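Local coordinates for protein TRAP dicarboxylate transporter, DctP subunit (PDB 4N91) that binds D-glucuronate in both anomeric forms as the extracytoplasmic solute-binding component that probably serves a TRAP-type sugar-acid transporter, at residues A[173-178]-A[194-199]. Sequence-based numbering, arbitrary orientation. Where two conformers were deposited one is given.
With BDP (beta-D-glucopyranuronic acid), chain C.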
ATOM      1  N   LYS A 173     -18.119  11.126  -5.518  1.00 14.27           N
ATOM      2  CA  LYS A 173     -17.606   9.844  -5.963  1.00 15.44           C
ATOM      3  C   LYS A 173     -16.105   9.885  -5.713  1.00 14.58           C
ATOM      4  O   LYS A 173     -15.394  10.727  -6.285  1.00 14.76           O
ATOM      5  CB  LYS A 173     -17.830   9.676  -7.469  1.00 17.48           C
ATOM      6  CG  LYS A 173     -19.303   9.611  -7.863  1.00 22.25           C
ATOM      7  CD  LYS A 173     -19.438   9.328  -9.347  1.00 24.72           C
ATOM      8  CE  LYS A 173     -20.872   9.485  -9.828  1.00 29.18           C
ATOM      9  NZ  LYS A 173     -21.014   8.975 -11.229  1.00 26.67           N
ATOM     10  N   ILE A 174     -15.630   9.005  -4.835  1.00 13.37           N
ATOM     11  CA  ILE A 174     -14.240   9.020  -4.410  1.00 11.23           C
ATOM     12  C   ILE A 174     -13.582   7.751  -4.891  1.00 10.76           C
ATOM     13  O   ILE A 174     -14.095   6.663  -4.638  1.00 13.32           O
ATOM     14  CB  ILE A 174     -14.130   9.083  -2.877  1.00 13.33           C
ATOM     15  CG1 ILE A 174     -14.806  10.358  -2.362  1.00 15.88           C
ATOM     16  CG2 ILE A 174     -12.695   8.966  -2.435  1.00 16.50           C
ATOM     17  CD1 ILE A 174     -14.160  11.660  -2.827  1.00 14.48           C
ATOM     18  N   ARG A 175     -12.451   7.873  -5.576  1.00 11.16           N
ATOM     19  CA  ARG A 175     -11.730   6.683  -6.033  1.00 11.59           C
ATOM     20  C   ARG A 175     -11.118   5.962  -4.840  1.00 11.98           C
ATOM     21  O   ARG A 175     -10.580   6.599  -3.908  1.00 12.19           O
ATOM     22  CB  ARG A 175     -10.636   7.039  -7.042  1.00 11.61           C
ATOM     23  CG  ARG A 175      -9.843   5.845  -7.528  1.00 10.36           C
ATOM     24  CD  ARG A 175      -8.587   5.571  -6.695  1.00 11.74           C
ATOM     25  NE  ARG A 175      -7.875   4.386  -7.128  1.00 11.28           N
ATOM     26  CZ  ARG A 175      -6.715   3.999  -6.614  1.00 13.27           C
ATOM     27  NH1 ARG A 175      -6.159   4.723  -5.648  1.00 12.00           N
ATOM     28  NH2 ARG A 175      -6.119   2.903  -7.061  1.00 11.52           N
ATOM     29  N   VAL A 176     -11.215   4.636  -4.877  1.00 12.50           N
ATOM     30  CA  VAL A 176     -10.513   3.772  -3.945  1.00 13.89           C
ATOM     31  C   VAL A 176      -9.837   2.662  -4.757  1.00 12.80           C
ATOM     32  O   VAL A 176     -10.041   2.544  -5.961  1.00 13.39           O
ATOM     33  CB  VAL A 176     -11.445   3.165  -2.896  1.00 14.41           C
ATOM     34  CG1 VAL A 176     -12.027   4.290  -2.036  1.00 16.55           C
ATOM     35  CG2 VAL A 176     -12.548   2.370  -3.558  1.00 14.65           C
ATOM     36  N   GLN A 177      -8.993   1.889  -4.090  1.00 13.05           N
ATOM     37  CA  GLN A 177      -8.419   0.708  -4.707  1.00 10.73           C
ATOM     38  C   GLN A 177      -9.475  -0.376  -4.824  1.00 16.17           C
ATOM     39  O   GLN A 177     -10.585  -0.233  -4.293  1.00 17.78           O
ATOM     40  CB  GLN A 177      -7.245   0.225  -3.882  1.00 12.35           C
ATOM     41  CG  GLN A 177      -6.142   1.280  -3.748  1.00 14.64           C
ATOM     42  CD  GLN A 177      -4.918   0.715  -3.052  1.00 16.42           C
ATOM     43  OE1 GLN A 177      -4.107   0.015  -3.658  1.00 19.31           O
ATOM     44  NE2 GLN A 177      -4.799   0.998  -1.787  1.00 15.05           N
ATOM     45  N   GLN A 178      -9.148  -1.446  -5.547  0.55 13.87           N
ATOM     46  CA  GLN A 178     -10.065  -2.566  -5.709  0.55 12.72           C
ATOM     47  C   GLN A 178     -10.079  -3.403  -4.430  0.55 14.58           C
ATOM     48  O   GLN A 178      -9.442  -4.457  -4.332  0.55 15.72           O
ATOM     49  CB  GLN A 178      -9.722  -3.419  -6.932  0.55 14.66           C
ATOM     50  CG  GLN A 178     -10.866  -4.360  -7.323  0.55 21.55           C
ATOM     51  CD  GLN A 178     -10.547  -5.271  -8.499  0.55 22.76           C
ATOM     52  OE1 GLN A 178     -10.411  -6.475  -8.336  0.55 19.94           O
ATOM     53  NE2 GLN A 178     -10.430  -4.699  -9.682  0.55 24.87           N
ATOM     54  N   SER A 194     -15.493   4.586  -6.074  1.00 12.76           N
ATOM     55  CA  SER A 194     -15.223   4.237  -7.449  1.00 11.64           C
ATOM     56  C   SER A 194     -13.907   3.512  -7.502  1.00 11.72           C
ATOM     57  O   SER A 194     -12.866   4.126  -7.633  1.00 12.94           O
ATOM     58  CB  SER A 194     -15.115   5.486  -8.335  1.00 17.81           C
ATOM     59  OG  SER A 194     -16.382   6.048  -8.532  1.00 22.40           O
ATOM     60  N   PRO A 195     -13.946   2.183  -7.420  1.00 11.77           N
ATOM     61  CA  PRO A 195     -12.674   1.430  -7.435  1.00 10.82           C
ATOM     62  C   PRO A 195     -12.056   1.386  -8.824  1.00 14.50           C
ATOM     63  O   PRO A 195     -12.776   1.145  -9.791  1.00 13.75           O
ATOM     64  CB  PRO A 195     -13.074   0.020  -7.007  1.00 14.82           C
ATOM     65  CG  PRO A 195     -14.537   0.080  -6.720  1.00 22.60           C
ATOM     66  CD  PRO A 195     -15.113   1.334  -7.189  1.00 15.54           C
HETATM   67  N   MSE A 196     -10.755   1.632  -8.919  1.00 11.10           N
HETATM   68  CA  MSE A 196     -10.051   1.569 -10.202  1.00 14.09           C
HETATM   69  C   MSE A 196      -8.561   1.546  -9.924  1.00 15.26           C
HETATM   70  O   MSE A 196      -8.118   1.883  -8.818  1.00 12.94           O
HETATM   71  CB  MSE A 196     -10.378   2.780 -11.078  1.00 13.85           C
HETATM   72  CG  MSE A 196      -9.861   4.076 -10.487  1.00 10.83           C
HETATM   73 SE   MSE A 196     -10.421   5.674 -11.477  1.00 19.59          SE
HETATM   74  CE  MSE A 196     -12.270   5.661 -11.039  1.00 14.78           C
ATOM     75  N   GLY A 197      -7.786   1.155 -10.926  1.00 12.66           N
ATOM     76  CA  GLY A 197      -6.349   1.101 -10.789  1.00 13.04           C
ATOM     77  C   GLY A 197      -5.676   2.457 -10.690  1.00 12.01           C
ATOM     78  O   GLY A 197      -6.183   3.450 -11.169  1.00 11.87           O
ATOM     79  N   PHE A 198      -4.520   2.467 -10.050  1.00 11.78           N
ATOM     80  CA  PHE A 198      -3.846   3.709  -9.664  1.00 11.90           C
ATOM     81  C   PHE A 198      -3.527   4.567 -10.884  1.00  9.72           C
ATOM     82  O   PHE A 198      -3.673   5.784 -10.855  1.00 11.15           O
ATOM     83  CB  PHE A 198      -2.594   3.328  -8.902  1.00 10.21           C
ATOM     84  CG  PHE A 198      -1.907   4.466  -8.179  1.00 12.30           C
ATOM     85  CD1 PHE A 198      -2.630   5.388  -7.443  1.00 13.59           C
ATOM     86  CD2 PHE A 198      -0.535   4.556  -8.183  1.00 16.92           C
ATOM     87  CE1 PHE A 198      -1.997   6.401  -6.754  1.00 15.65           C
ATOM     88  CE2 PHE A 198       0.109   5.579  -7.488  1.00 17.01           C
ATOM     89  CZ  PHE A 198      -0.615   6.481  -6.776  1.00 16.78           C
ATOM     90  N   GLY A 199      -3.060   3.935 -11.961  1.00 13.07           N
ATOM     91  CA  GLY A 199      -2.759   4.650 -13.182  1.00 14.79           C
ATOM     92  C   GLY A 199      -3.892   5.369 -13.881  1.00 12.24           C
ATOM     93  O   GLY A 199      -3.648   6.227 -14.743  1.00 14.12           O
TER
HETATM   94  C1  BDP C 402      -0.058   3.995  -3.157  0.66 11.04           C
HETATM   95  C2  BDP C 402       0.466   2.648  -2.955  0.66 10.84           C
HETATM   96  C3  BDP C 402       0.294   1.830  -4.201  0.66 11.12           C
HETATM   97  C4  BDP C 402      -1.082   1.743  -4.580  0.66 11.11           C
HETATM   98  C5  BDP C 402      -1.637   3.107  -4.725  0.66  9.51           C
HETATM   99  C6  BDP C 402      -3.165   3.087  -4.980  0.66 11.29           C
HETATM  100  O2  BDP C 402       1.926   2.898  -2.889  0.66 10.60           O
HETATM  101  O3  BDP C 402       0.858   0.492  -4.002  0.66 12.27           O
HETATM  102  O4  BDP C 402      -1.308   1.019  -5.678  0.66 12.65           O
HETATM  103  O5  BDP C 402      -1.441   3.884  -3.492  0.66 12.23           O
HETATM  104  O6A BDP C 402      -3.532   2.413  -5.968  0.66 12.50           O
HETATM  105  O1  BDP C 402      -0.113   4.620  -1.849  0.66 11.71           O
HETATM  106  O6B BDP C 402      -3.893   3.895  -4.360  0.66 13.00           O
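The carbonyl oxygen of Met196 is gripped side-on by two nitrogens of Arg175: NE at 3.0 Å and NH2 at 2.9 Å, with the oxygen close to the guanidinium plane. NH2 meets it in the carbonyl plane, whereas NE comes from above that plane. The same guanidinium turns its NH1–NH2 end to the carboxylate of beta-D-glucuronate, NH1 to O6B at 2.7 Å and NH2 to O6A at 2.9 Å, both nearly straight. CG of Arg175, anti to the backbone N (chi1 179°), lies 3.4 Å from CG of the selenomethionine Met196, and the bend at chi2 (-92°) then swings the rest of the chain toward the Met196 carbonyl. Behind this clamp, strands 173-176 and 192-195 run parallel, joined by helix 180-188 as a beta-alpha-beta unit of the periplasmic-binding-protein fold. Ser194 N bonds to Ile174 O, Val176 N to Ser194 O, and Met196 N to Val176 O. On the face toward the helix, Val176 CG2 rests 4.2 Å from Pro195 CB. Beyond the strand, the Phe198 ring lays one face over C5 of the sugar, while the amide of Gln177 lies against the carboxylate, its NE2 hydrogen-bonded to OG of Ser95. An alanine in place of Arg175 would probably leave the sugar carboxylate without this two-pronged partner and the Met196 carbonyl without both side-chain donors. Arg154 also bonds to the ligand.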